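Local coordinates for protein aminotransferase, classes I and II (Silicibacter pomeroyi DSS-3, PDB 3H14) that probably catalyses pyridoxal-phosphate-dependent transfer of an amino group from L-aspartate to 2-oxoglutarate, at residues A[157-168]-A[189-200]; A[121-129]-A[346-354]. All coordinates share one frame; numbering follows the deposited sequence. Where two conformers were deposited one is given.

Contact 1 of 2, residues A[157-168]-A[189-200]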
ATOM      1  N   PHE A 157      11.673 -15.649  -9.329  1.00 21.97           N
ATOM      2  CA  PHE A 157      10.585 -16.482  -9.853  1.00 21.95           C
ATOM      3  C   PHE A 157      10.932 -17.244 -11.145  1.00 21.79           C
ATOM      4  O   PHE A 157      10.095 -17.928 -11.692  1.00 21.26           O
ATOM      5  CB  PHE A 157       9.289 -15.670  -9.986  1.00 21.66           C
ATOM      6  CG  PHE A 157       9.399 -14.470 -10.870  1.00 22.14           C
ATOM      7  CD1 PHE A 157       9.148 -14.571 -12.229  1.00 20.35           C
ATOM      8  CD2 PHE A 157       9.741 -13.228 -10.352  1.00 20.75           C
ATOM      9  CE1 PHE A 157       9.244 -13.492 -13.034  1.00 20.77           C
ATOM     10  CE2 PHE A 157       9.832 -12.132 -11.162  1.00 21.70           C
ATOM     11  CZ  PHE A 157       9.585 -12.265 -12.515  1.00 22.30           C
ATOM     12  N   ALA A 158      12.190 -17.212 -11.557  1.00 21.90           N
ATOM     13  CA  ALA A 158      12.644 -18.017 -12.681  1.00 21.53           C
ATOM     14  C   ALA A 158      12.407 -19.504 -12.481  1.00 20.94           C
ATOM     15  O   ALA A 158      12.213 -20.240 -13.454  1.00 20.67           O
ATOM     16  CB  ALA A 158      14.152 -17.711 -12.989  1.00 21.74           C
ATOM     17  N   GLY A 159      12.365 -19.959 -11.236  1.00 19.43           N
ATOM     18  CA  GLY A 159      12.168 -21.370 -10.949  1.00 19.43           C
ATOM     19  C   GLY A 159      10.742 -21.788 -10.681  1.00 19.21           C
ATOM     20  O   GLY A 159      10.495 -22.954 -10.359  1.00 18.31           O
ATOM     21  N   LEU A 160       9.810 -20.838 -10.858  1.00 20.07           N
ATOM     22  CA  LEU A 160       8.450 -20.974 -10.401  1.00 19.35           C
ATOM     23  C   LEU A 160       7.452 -20.838 -11.568  1.00 19.49           C
ATOM     24  O   LEU A 160       7.555 -19.931 -12.379  1.00 19.17           O
ATOM     25  CB  LEU A 160       8.143 -19.883  -9.356  1.00 19.67           C
ATOM     26  CG  LEU A 160       8.962 -19.890  -8.048  1.00 20.50           C
ATOM     27  CD1 LEU A 160       8.538 -18.757  -7.102  1.00 17.54           C
ATOM     28  CD2 LEU A 160       8.854 -21.222  -7.359  1.00 22.57           C
ATOM     29  N   ASP A 161       6.455 -21.714 -11.566  1.00 21.14           N
ATOM     30  CA  ASP A 161       5.398 -21.713 -12.568  1.00 22.59           C
ATOM     31  C   ASP A 161       4.336 -20.830 -11.995  1.00 22.33           C
ATOM     32  O   ASP A 161       3.640 -21.217 -11.064  1.00 23.83           O
ATOM     33  CB  ASP A 161       4.862 -23.120 -12.784  1.00 23.09           C
ATOM     34  CG  ASP A 161       3.778 -23.166 -13.817  1.00 27.50           C
ATOM     35  OD1 ASP A 161       4.051 -22.722 -14.953  1.00 31.98           O
ATOM     36  OD2 ASP A 161       2.665 -23.601 -13.487  1.00 31.88           O
ATOM     37  N   LEU A 162       4.271 -19.611 -12.496  1.00 21.71           N
ATOM     38  CA  LEU A 162       3.342 -18.619 -11.976  1.00 20.67           C
ATOM     39  C   LEU A 162       2.408 -18.179 -13.073  1.00 19.69           C
ATOM     40  O   LEU A 162       2.837 -17.868 -14.182  1.00 20.67           O
ATOM     41  CB  LEU A 162       4.080 -17.375 -11.463  1.00 20.08           C
ATOM     42  CG  LEU A 162       5.032 -17.500 -10.272  1.00 18.58           C
ATOM     43  CD1 LEU A 162       5.632 -16.154 -10.019  1.00 19.06           C
ATOM     44  CD2 LEU A 162       4.288 -18.032  -9.058  1.00 17.80           C
ATOM     45  N   ALA A 163       1.150 -18.033 -12.705  1.00 20.05           N
ATOM     46  CA  ALA A 163       0.103 -17.491 -13.592  1.00 19.42           C
ATOM     47  C   ALA A 163       0.114 -15.969 -13.583  1.00 19.78           C
ATOM     48  O   ALA A 163      -0.285 -15.314 -14.557  1.00 20.40           O
ATOM     49  CB  ALA A 163      -1.270 -18.047 -13.134  1.00 19.46           C
ATOM     50  N   GLY A 164       0.565 -15.386 -12.452  1.00 19.95           N
ATOM     51  CA  GLY A 164       0.681 -13.965 -12.312  1.00 19.23           C
ATOM     52  C   GLY A 164       1.778 -13.541 -11.358  1.00 19.07           C
ATOM     53  O   GLY A 164       2.273 -14.355 -10.530  1.00 17.71           O
ATOM     54  N   LEU A 165       2.139 -12.275 -11.493  1.00 19.76           N
ATOM     55  CA  LEU A 165       3.089 -11.599 -10.616  1.00 21.24           C
ATOM     56  C   LEU A 165       2.583 -10.214 -10.225  1.00 22.48           C
ATOM     57  O   LEU A 165       2.186  -9.420 -11.084  1.00 21.77           O
ATOM     58  CB  LEU A 165       4.435 -11.445 -11.289  1.00 21.07           C
ATOM     59  CG  LEU A 165       5.540 -10.771 -10.449  1.00 20.29           C
ATOM     60  CD1 LEU A 165       6.020 -11.705  -9.329  1.00 22.21           C
ATOM     61  CD2 LEU A 165       6.721 -10.346 -11.374  1.00 22.73           C
HETATM   62  N   MSE A 166       2.656  -9.906  -8.937  1.00 22.80           N
HETATM   63  CA  MSE A 166       2.264  -8.585  -8.454  0.50 25.39           C
HETATM   64  C   MSE A 166       3.416  -7.864  -7.795  1.00 22.45           C
HETATM   65  O   MSE A 166       4.145  -8.459  -7.014  1.00 20.76           O
HETATM   66  CB  MSE A 166       1.145  -8.712  -7.447  0.50 25.43           C
HETATM   67  CG  MSE A 166       0.649  -7.359  -6.974  0.50 30.05           C
HETATM   68 SE   MSE A 166      -1.266  -7.247  -6.831  0.50 41.11          SE
HETATM   69  CE  MSE A 166      -0.944  -5.408  -7.364  0.50 34.42           C
ATOM     70  N   VAL A 167       3.605  -6.602  -8.160  1.00 20.83           N
ATOM     71  CA  VAL A 167       4.675  -5.768  -7.610  1.00 20.94           C
ATOM     72  C   VAL A 167       4.075  -4.474  -7.071  1.00 21.12           C
ATOM     73  O   VAL A 167       3.040  -4.008  -7.569  1.00 21.25           O
ATOM     74  CB  VAL A 167       5.774  -5.404  -8.665  1.00 20.87           C
ATOM     75  CG1 VAL A 167       6.405  -6.671  -9.207  1.00 22.77           C
ATOM     76  CG2 VAL A 167       5.187  -4.548  -9.787  1.00 21.88           C
ATOM     77  N   ALA A 168       4.717  -3.896  -6.054  1.00 20.53           N
ATOM     78  CA  ALA A 168       4.256  -2.610  -5.491  1.00 20.04           C
ATOM     79  C   ALA A 168       5.414  -1.649  -5.401  1.00 19.72           C
ATOM     80  O   ALA A 168       6.488  -2.011  -4.905  1.00 19.46           O
ATOM     81  CB  ALA A 168       3.603  -2.815  -4.102  1.00 21.00           C
ATOM     82  N   ALA A 189      10.544 -10.280 -17.784  1.00 25.86           N
ATOM     83  CA  ALA A 189      10.645 -11.609 -17.206  1.00 25.63           C
ATOM     84  C   ALA A 189       9.294 -12.259 -16.967  1.00 25.48           C
ATOM     85  O   ALA A 189       9.111 -13.439 -17.256  1.00 26.19           O
ATOM     86  CB  ALA A 189      11.461 -11.566 -15.910  1.00 25.23           C
ATOM     87  N   ALA A 190       8.348 -11.504 -16.412  1.00 25.66           N
ATOM     88  CA  ALA A 190       6.981 -11.985 -16.264  1.00 25.58           C
ATOM     89  C   ALA A 190       6.383 -12.418 -17.605  1.00 25.56           C
ATOM     90  O   ALA A 190       5.866 -13.528 -17.726  1.00 24.81           O
ATOM     91  CB  ALA A 190       6.087 -10.896 -15.597  1.00 25.24           C
ATOM     92  N   GLN A 191       6.451 -11.529 -18.600  1.00 26.68           N
ATOM     93  CA  GLN A 191       5.849 -11.757 -19.920  1.00 27.43           C
ATOM     94  C   GLN A 191       6.449 -13.008 -20.583  1.00 27.98           C
ATOM     95  O   GLN A 191       5.742 -13.801 -21.212  1.00 27.73           O
ATOM     96  CB  GLN A 191       6.104 -10.548 -20.844  1.00 27.90           C
ATOM     97  N   ALA A 192       7.753 -13.183 -20.393  1.00 27.85           N
ATOM     98  CA  ALA A 192       8.462 -14.265 -21.021  1.00 28.54           C
ATOM     99  C   ALA A 192       8.121 -15.637 -20.454  1.00 27.81           C
ATOM    100  O   ALA A 192       8.325 -16.637 -21.142  1.00 27.29           O
ATOM    101  CB  ALA A 192       9.964 -14.012 -20.970  1.00 28.86           C
ATOM    102  N   GLN A 193       7.599 -15.710 -19.223  1.00 26.10           N
ATOM    103  CA  GLN A 193       7.162 -16.995 -18.665  1.00 24.93           C
ATOM    104  C   GLN A 193       5.648 -17.094 -18.440  1.00 24.20           C
ATOM    105  O   GLN A 193       5.164 -17.966 -17.735  1.00 24.88           O
ATOM    106  CB  GLN A 193       7.929 -17.320 -17.391  1.00 25.07           C
ATOM    107  CG  GLN A 193       7.762 -16.405 -16.203  1.00 23.90           C
ATOM    108  CD  GLN A 193       8.727 -16.817 -15.042  1.00 23.94           C
ATOM    109  OE1 GLN A 193       9.893 -16.386 -15.016  1.00 23.35           O
ATOM    110  NE2 GLN A 193       8.240 -17.656 -14.111  1.00 19.02           N
ATOM    111  N   GLY A 194       4.894 -16.198 -19.055  1.00 24.50           N
ATOM    112  CA  GLY A 194       3.446 -16.328 -19.087  1.00 24.18           C
ATOM    113  C   GLY A 194       2.741 -15.892 -17.816  1.00 24.01           C
ATOM    114  O   GLY A 194       1.587 -16.222 -17.621  1.00 23.76           O
ATOM    115  N   ALA A 195       3.448 -15.154 -16.950  1.00 23.53           N
ATOM    116  CA  ALA A 195       2.867 -14.602 -15.701  1.00 22.39           C
ATOM    117  C   ALA A 195       2.229 -13.209 -15.972  1.00 21.79           C
ATOM    118  O   ALA A 195       2.915 -12.271 -16.355  1.00 22.52           O
ATOM    119  CB  ALA A 195       3.933 -14.492 -14.632  1.00 21.62           C
ATOM    120  N   SER A 196       0.921 -13.089 -15.775  1.00 21.73           N
ATOM    121  CA  SER A 196       0.238 -11.812 -15.972  1.00 21.26           C
ATOM    122  C   SER A 196       0.694 -10.832 -14.898  1.00 19.95           C
ATOM    123  O   SER A 196       0.682 -11.171 -13.732  1.00 21.48           O
ATOM    124  CB  SER A 196      -1.277 -11.989 -15.880  1.00 21.15           C
ATOM    125  OG  SER A 196      -1.715 -12.936 -16.827  1.00 21.34           O
ATOM    126  N   PHE A 197       1.052  -9.627 -15.324  1.00 19.99           N
ATOM    127  CA  PHE A 197       1.683  -8.608 -14.517  1.00 19.55           C
ATOM    128  C   PHE A 197       0.696  -7.609 -13.956  1.00 19.67           C
ATOM    129  O   PHE A 197      -0.031  -6.904 -14.694  1.00 19.29           O
ATOM    130  CB  PHE A 197       2.743  -7.886 -15.334  1.00 20.14           C
ATOM    131  CG  PHE A 197       3.687  -7.024 -14.517  1.00 21.36           C
ATOM    132  CD1 PHE A 197       4.773  -7.606 -13.836  1.00 23.84           C
ATOM    133  CD2 PHE A 197       3.507  -5.651 -14.429  1.00 21.18           C
ATOM    134  CE1 PHE A 197       5.655  -6.834 -13.083  1.00 22.93           C
ATOM    135  CE2 PHE A 197       4.378  -4.860 -13.667  1.00 21.84           C
ATOM    136  CZ  PHE A 197       5.473  -5.457 -12.991  1.00 21.08           C
ATOM    137  N   ILE A 198       0.722  -7.485 -12.629  1.00 19.86           N
ATOM    138  CA  ILE A 198      -0.123  -6.514 -11.927  1.00 18.52           C
ATOM    139  C   ILE A 198       0.753  -5.562 -11.134  1.00 19.45           C
ATOM    140  O   ILE A 198       1.534  -6.013 -10.303  1.00 19.23           O
ATOM    141  CB  ILE A 198      -1.069  -7.197 -10.973  1.00 19.28           C
ATOM    142  CG1 ILE A 198      -1.931  -8.223 -11.702  1.00 18.72           C
ATOM    143  CG2 ILE A 198      -1.930  -6.148 -10.228  1.00 17.94           C
ATOM    144  CD1 ILE A 198      -2.726  -9.000 -10.828  1.00 17.82           C
ATOM    145  N   SER A 199       0.611  -4.258 -11.416  1.00 18.76           N
ATOM    146  CA  SER A 199       1.388  -3.193 -10.796  1.00 18.58           C
ATOM    147  C   SER A 199       0.510  -2.428  -9.809  1.00 19.10           C
ATOM    148  O   SER A 199      -0.489  -1.806 -10.188  1.00 18.24           O
ATOM    149  CB  SER A 199       1.933  -2.250 -11.858  1.00 18.03           C
ATOM    150  OG  SER A 199       2.775  -1.236 -11.339  1.00 19.14           O
ATOM    151  N   ASP A 200       0.894  -2.506  -8.531  1.00 19.50           N
ATOM    152  CA  ASP A 200       0.206  -1.814  -7.439  1.00 19.60           C
ATOM    153  C   ASP A 200       0.897  -0.452  -7.300  1.00 19.63           C
ATOM    154  O   ASP A 200       2.070  -0.351  -6.930  1.00 20.73           O
ATOM    155  CB  ASP A 200       0.265  -2.665  -6.154  1.00 19.98           C
ATOM    156  CG  ASP A 200      -0.359  -1.969  -4.932  1.00 20.77           C
ATOM    157  OD1 ASP A 200      -0.543  -0.735  -4.973  1.00 23.10           O
ATOM    158  OD2 ASP A 200      -0.629  -2.655  -3.918  1.00 22.52           O
TER
HETATM  159  O   HOH W   1       5.524 -18.493 -15.021  1.00 32.18           O
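Gln-193 and Phe-157 meet because both first torsions tuck the chain between its own backbone N and carbonyl carbon (chi1 64° and 58°). Beyond CG the glutamine runs extended, laying its amide against the CD1 edge of the phenyl ring, with the two planes 57° apart. NE2 then donates to Phe-157 O at 3.1 Å. This carbonyl takes a second bond, from Leu-160 N on its opposite face, closing the type I turn 157-160. A water links Gln-193 NE2 and Gln-193 O to Leu-162 N. Replacing Gln-193 by an alanine removes the amide, which would probably cost Phe-157 O one of its donors and the water an N-H it accepts from. The helix beside this turn ends in a Schellman motif, with Gly-194 at positive phi and Ala-195 N bonded to Ala-190 O.

From there the strands 164-168 and 196-200 run parallel, starting with Ser-196 N to Ala-163 O at 2.8 Å and finishing with Asp-200 N to Val-167 O, also 2.8 Å. On one face, Leu-165 CD2 sits at the edge of the Phe-197 ring, 4.0 Å from CE1, and the Val-167 side chain runs at about a right angle to that of Phe-197, bringing its CG2 against CZ obliquely to the ring. The other face carries Met-166 (selenomethionine), Ile-198 and Asp-200.

This is the right-handed beta-alpha-beta crossover of the large domain: helix 180-192 covers the Phe-197 face, helix 100-111 the Ile-198 face, while strands 117-122 and 223-227 flank the pair.

Contact 2 of 2, residues A[121-129]-A[346-354]; sequences GAPGYPSYR and LDFDPERGA
Arg-129, in the first turn of helix 126-134, reaches across to two successive carbonyls, Asp-347 O and Phe-348 O, of the loop between strands 340-344 and 356-360. Its chain leaves the backbone with CG lying between N and the carbonyl carbon (chi1 64°) and bends again at chi3, which turns the guanidinium edge-on to that loop. NH1 donates to Asp-347 O at 2.9 Å, though at an N-H...O angle of only 133°, and NH2 to Phe-348 O at 3.1 Å along a straighter line, 164°. Both acceptors lie close to the guanidinium plane. Phe-348 O is gripped twice, since Gly-124 N reaches it from the opposite face, also at 3.1 Å.

Packing contacts surround these bonds. The apolar ones put the Phe-348 ring alongside Pro-126, its CD1 3.6 Å from Pro-126 CD, and Pro-123 CB, after a cis peptide bond, 4.0 Å from Phe-348 CB. The Phe-348 ring edge also meets the carbonyl oxygen of Gly-124 in plane, and Pro-350 CD rests off-centre over one face of the charged Arg-129 guanidinium.

A salt bridge within 346-354 joins Arg-352 to Asp-349: NE, at 2.8 Å, and NH2 both donate to Asp-349 OD2, while OD1 accepts from Arg-352 N in an Asx motif. Arg-352 NH2 also comes 2.9 Å from Ala-122 O, beside Pro-123 CD.

The contact ties the turn between strand 117-122 and helix 126-134, of the seven-stranded sheet, to a loop of the four-stranded one. All three hydrogen bonds across it end on main-chain carbonyls of 346-354, whereas each arginine has its acidic partner away from those bonds, Asp-141 for Arg-129 and Asp-349 for Arg-352, so the fit probably depends on the backbone course of 347-348.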
ATOM      1  N   GLY A 121       5.952 -10.516  -3.452  1.00 18.31           N
ATOM      2  CA  GLY A 121       7.164 -10.357  -2.598  1.00 18.09           C
ATOM      3  C   GLY A 121       6.856 -10.389  -1.127  1.00 18.56           C
ATOM      4  O   GLY A 121       5.802  -9.905  -0.699  1.00 18.47           O
ATOM      5  N   ALA A 122       7.763 -10.955  -0.319  1.00 17.67           N
ATOM      6  CA  ALA A 122       7.635 -10.932   1.129  1.00 16.89           C
ATOM      7  C   ALA A 122       8.939 -10.281   1.574  1.00 17.55           C
ATOM      8  O   ALA A 122       9.987 -10.800   1.241  1.00 18.70           O
ATOM      9  CB  ALA A 122       7.512 -12.364   1.705  1.00 17.14           C
ATOM     10  N   PRO A 123       8.899  -9.131   2.280  1.00 17.53           N
ATOM     11  CA  PRO A 123       7.734  -8.475   2.881  1.00 17.65           C
ATOM     12  C   PRO A 123       6.854  -7.820   1.852  1.00 17.14           C
ATOM     13  O   PRO A 123       7.341  -7.328   0.824  1.00 17.30           O
ATOM     14  CB  PRO A 123       8.360  -7.380   3.766  1.00 17.76           C
ATOM     15  CG  PRO A 123       9.681  -7.074   3.065  1.00 16.94           C
ATOM     16  CD  PRO A 123      10.146  -8.378   2.524  1.00 17.53           C
ATOM     17  N   GLY A 124       5.562  -7.832   2.132  1.00 18.13           N
ATOM     18  CA  GLY A 124       4.578  -7.127   1.323  1.00 17.70           C
ATOM     19  C   GLY A 124       3.248  -6.898   2.045  1.00 18.24           C
ATOM     20  O   GLY A 124       3.057  -7.243   3.203  1.00 17.66           O
ATOM     21  N   TYR A 125       2.328  -6.271   1.324  1.00 18.62           N
ATOM     22  CA  TYR A 125       1.032  -5.911   1.865  1.00 19.18           C
ATOM     23  C   TYR A 125       0.329  -7.166   2.345  1.00 18.92           C
ATOM     24  O   TYR A 125       0.211  -8.126   1.576  1.00 18.15           O
ATOM     25  CB  TYR A 125       0.250  -5.231   0.759  1.00 20.70           C
ATOM     26  CG  TYR A 125      -1.130  -4.758   1.118  1.00 23.27           C
ATOM     27  CD1 TYR A 125      -1.372  -4.029   2.263  1.00 25.95           C
ATOM     28  CD2 TYR A 125      -2.198  -4.990   0.249  1.00 25.25           C
ATOM     29  CE1 TYR A 125      -2.688  -3.592   2.571  1.00 24.50           C
ATOM     30  CE2 TYR A 125      -3.462  -4.536   0.525  1.00 25.76           C
ATOM     31  CZ  TYR A 125      -3.704  -3.849   1.685  1.00 25.94           C
ATOM     32  OH  TYR A 125      -4.998  -3.415   1.923  1.00 27.61           O
ATOM     33  N   PRO A 126      -0.098  -7.189   3.620  1.00 19.15           N
ATOM     34  CA  PRO A 126      -0.630  -8.420   4.194  1.00 20.06           C
ATOM     35  C   PRO A 126      -1.854  -9.002   3.477  1.00 19.06           C
ATOM     36  O   PRO A 126      -2.056 -10.192   3.498  1.00 20.57           O
ATOM     37  CB  PRO A 126      -0.990  -7.999   5.646  1.00 20.06           C
ATOM     38  CG  PRO A 126      -0.156  -6.850   5.909  1.00 20.58           C
ATOM     39  CD  PRO A 126      -0.030  -6.110   4.636  1.00 20.37           C
ATOM     40  N   SER A 127      -2.670  -8.146   2.880  1.00 19.40           N
ATOM     41  CA  SER A 127      -3.898  -8.587   2.263  1.00 20.19           C
ATOM     42  C   SER A 127      -3.697  -9.283   0.928  1.00 19.82           C
ATOM     43  O   SER A 127      -4.599  -9.974   0.500  1.00 19.15           O
ATOM     44  CB  SER A 127      -4.885  -7.416   2.082  1.00 21.10           C
ATOM     45  OG  SER A 127      -5.435  -7.042   3.338  1.00 22.55           O
ATOM     46  N   TYR A 128      -2.553  -9.120   0.266  1.00 19.66           N
ATOM     47  CA  TYR A 128      -2.371  -9.798  -1.024  1.00 19.73           C
ATOM     48  C   TYR A 128      -2.571 -11.290  -0.875  1.00 20.04           C
ATOM     49  O   TYR A 128      -3.386 -11.872  -1.613  1.00 21.56           O
ATOM     50  CB  TYR A 128      -0.974  -9.616  -1.632  1.00 20.63           C
ATOM     51  CG  TYR A 128      -0.515  -8.252  -2.071  1.00 20.65           C
ATOM     52  CD1 TYR A 128      -1.389  -7.269  -2.492  1.00 20.21           C
ATOM     53  CD2 TYR A 128       0.861  -7.982  -2.145  1.00 22.10           C
ATOM     54  CE1 TYR A 128      -0.923  -6.046  -2.890  1.00 20.87           C
ATOM     55  CE2 TYR A 128       1.329  -6.770  -2.562  1.00 22.98           C
ATOM     56  CZ  TYR A 128       0.441  -5.796  -2.930  1.00 21.22           C
ATOM     57  OH  TYR A 128       0.944  -4.580  -3.334  1.00 22.65           O
ATOM     58  N   ARG A 129      -1.814 -11.926   0.030  1.00 20.15           N
ATOM     59  CA  ARG A 129      -1.900 -13.391   0.214  1.00 21.12           C
ATOM     60  C   ARG A 129      -3.276 -13.829   0.673  1.00 19.49           C
ATOM     61  O   ARG A 129      -3.749 -14.859   0.242  1.00 19.77           O
ATOM     62  CB  ARG A 129      -0.795 -13.976   1.129  1.00 20.91           C
ATOM     63  CG  ARG A 129      -0.840 -13.512   2.573  1.00 23.24           C
ATOM     64  CD  ARG A 129       0.338 -14.140   3.391  1.00 24.11           C
ATOM     65  NE  ARG A 129       1.615 -13.614   2.942  1.00 27.20           N
ATOM     66  CZ  ARG A 129       2.212 -12.536   3.451  1.00 29.77           C
ATOM     67  NH1 ARG A 129       1.676 -11.873   4.469  1.00 29.03           N
ATOM     68  NH2 ARG A 129       3.372 -12.125   2.946  1.00 30.47           N
ATOM     69  N   LEU A 346       5.526  -9.553  11.265  1.00 20.61           N
ATOM     70  CA  LEU A 346       4.963 -10.859  10.906  0.50 21.21           C
ATOM     71  C   LEU A 346       3.839 -10.805   9.847  1.00 21.64           C
ATOM     72  O   LEU A 346       3.777 -11.690   8.984  1.00 22.20           O
ATOM     73  CB  LEU A 346       4.476 -11.609  12.143  0.50 21.75           C
ATOM     74  CG  LEU A 346       5.583 -12.076  13.087  0.50 22.61           C
ATOM     75  CD1 LEU A 346       5.758 -11.048  14.226  0.50 21.89           C
ATOM     76  CD2 LEU A 346       5.274 -13.452  13.630  0.50 24.22           C
ATOM     77  N   ASP A 347       2.990  -9.774   9.886  1.00 21.21           N
ATOM     78  CA  ASP A 347       1.911  -9.614   8.864  1.00 21.58           C
ATOM     79  C   ASP A 347       2.454  -9.463   7.454  1.00 20.72           C
ATOM     80  O   ASP A 347       1.769  -9.830   6.493  1.00 21.91           O
ATOM     81  CB  ASP A 347       1.033  -8.382   9.137  1.00 21.79           C
ATOM     82  CG  ASP A 347       0.037  -8.573  10.298  1.00 24.14           C
ATOM     83  OD1 ASP A 347      -0.468  -9.730  10.517  1.00 25.70           O
ATOM     84  OD2 ASP A 347      -0.245  -7.532  10.978  1.00 21.27           O
ATOM     85  N   PHE A 348       3.649  -8.872   7.319  1.00 20.02           N
ATOM     86  CA  PHE A 348       4.232  -8.604   6.014  1.00 19.18           C
ATOM     87  C   PHE A 348       5.102  -9.751   5.522  1.00 19.98           C
ATOM     88  O   PHE A 348       5.206  -9.976   4.292  1.00 18.98           O
ATOM     89  CB  PHE A 348       5.047  -7.306   6.033  1.00 18.78           C
ATOM     90  CG  PHE A 348       4.337  -6.190   6.715  1.00 18.34           C
ATOM     91  CD1 PHE A 348       3.253  -5.561   6.090  1.00 18.43           C
ATOM     92  CD2 PHE A 348       4.651  -5.838   8.045  1.00 18.36           C
ATOM     93  CE1 PHE A 348       2.547  -4.561   6.729  1.00 19.08           C
ATOM     94  CE2 PHE A 348       3.922  -4.826   8.707  1.00 17.08           C
ATOM     95  CZ  PHE A 348       2.875  -4.200   8.043  1.00 18.55           C
ATOM     96  N   ASP A 349       5.725 -10.459   6.458  1.00 18.97           N
ATOM     97  CA  ASP A 349       6.711 -11.495   6.128  1.00 19.89           C
ATOM     98  C   ASP A 349       6.611 -12.555   7.211  1.00 21.07           C
ATOM     99  O   ASP A 349       7.238 -12.444   8.268  1.00 22.32           O
ATOM    100  CB  ASP A 349       8.115 -10.895   5.992  1.00 19.70           C
ATOM    101  CG  ASP A 349       9.147 -11.900   5.500  1.00 19.43           C
ATOM    102  OD1 ASP A 349       8.925 -13.106   5.666  1.00 20.24           O
ATOM    103  OD2 ASP A 349      10.190 -11.472   4.973  1.00 19.10           O
ATOM    104  N   PRO A 350       5.750 -13.564   6.995  1.00 21.88           N
ATOM    105  CA  PRO A 350       5.540 -14.621   7.973  1.00 22.60           C
ATOM    106  C   PRO A 350       6.777 -15.436   8.345  1.00 22.65           C
ATOM    107  O   PRO A 350       6.834 -15.965   9.437  1.00 25.27           O
ATOM    108  CB  PRO A 350       4.472 -15.516   7.290  1.00 23.05           C
ATOM    109  CG  PRO A 350       3.758 -14.592   6.376  1.00 23.50           C
ATOM    110  CD  PRO A 350       4.841 -13.708   5.847  1.00 22.88           C
ATOM    111  N   GLU A 351       7.750 -15.539   7.456  1.00 22.24           N
ATOM    112  CA  GLU A 351       8.926 -16.326   7.711  1.00 22.13           C
ATOM    113  C   GLU A 351       9.995 -15.537   8.468  1.00 22.42           C
ATOM    114  O   GLU A 351      10.710 -16.138   9.271  1.00 22.89           O
ATOM    115  CB  GLU A 351       9.535 -16.857   6.383  1.00 23.42           C
ATOM    116  N   ARG A 352      10.159 -14.248   8.149  1.00 21.60           N
ATOM    117  CA  ARG A 352      11.200 -13.402   8.739  1.00 21.30           C
ATOM    118  C   ARG A 352      10.692 -12.243   9.593  1.00 21.29           C
ATOM    119  O   ARG A 352      11.522 -11.507  10.176  1.00 21.31           O
ATOM    120  CB  ARG A 352      12.082 -12.838   7.660  1.00 21.96           C
ATOM    121  CG  ARG A 352      12.785 -13.906   6.831  1.00 22.53           C
ATOM    122  CD  ARG A 352      13.639 -13.259   5.762  1.00 22.65           C
ATOM    123  NE  ARG A 352      12.783 -12.575   4.798  1.00 22.33           N
ATOM    124  CZ  ARG A 352      13.199 -12.061   3.642  1.00 22.38           C
ATOM    125  NH1 ARG A 352      14.481 -12.168   3.276  1.00 22.91           N
ATOM    126  NH2 ARG A 352      12.327 -11.449   2.841  1.00 20.32           N
ATOM    127  N   GLY A 353       9.368 -12.072   9.706  1.00 19.92           N
ATOM    128  CA  GLY A 353       8.800 -10.873  10.370  1.00 20.45           C
ATOM    129  C   GLY A 353       8.969 -10.790  11.888  1.00 20.30           C
ATOM    130  O   GLY A 353       8.700  -9.740  12.530  1.00 18.77           O
ATOM    131  N   ALA A 354       9.335 -11.906  12.500  1.00 20.48           N
ATOM    132  CA  ALA A 354       9.551 -11.931  13.953  1.00 20.85           C
ATOM    133  C   ALA A 354      10.729 -11.036  14.302  1.00 20.92           C
ATOM    134  O   ALA A 354      10.881 -10.605  15.468  1.00 22.72           O
ATOM    135  CB  ALA A 354       9.787 -13.333  14.442  1.00 21.73           C
TER

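In the fold
Going along the chain from the N terminus, of the contact segments 121-129 comes first, at the end of strand 117-122 and the start of helix 126-134. Strand 138-143 follows, and then contact 1 closes a short loop in which 157-168 and 189-200 are joined through helix 180-192. The chain next completes the seven-stranded sheet and travels on to the four-stranded one, where 346-354 returns to 121-129 and closes contact 2. Contact 1 is thus nested inside the much longer loop of contact 2. Contact 1 ties neighbouring strands within one sheet, whereas contact 2 joins that sheet to the loop between strands 340-344 and 356-360. The two touch where Tyr-128 OH meets Asp-200 OD2, a probable hydrogen bond.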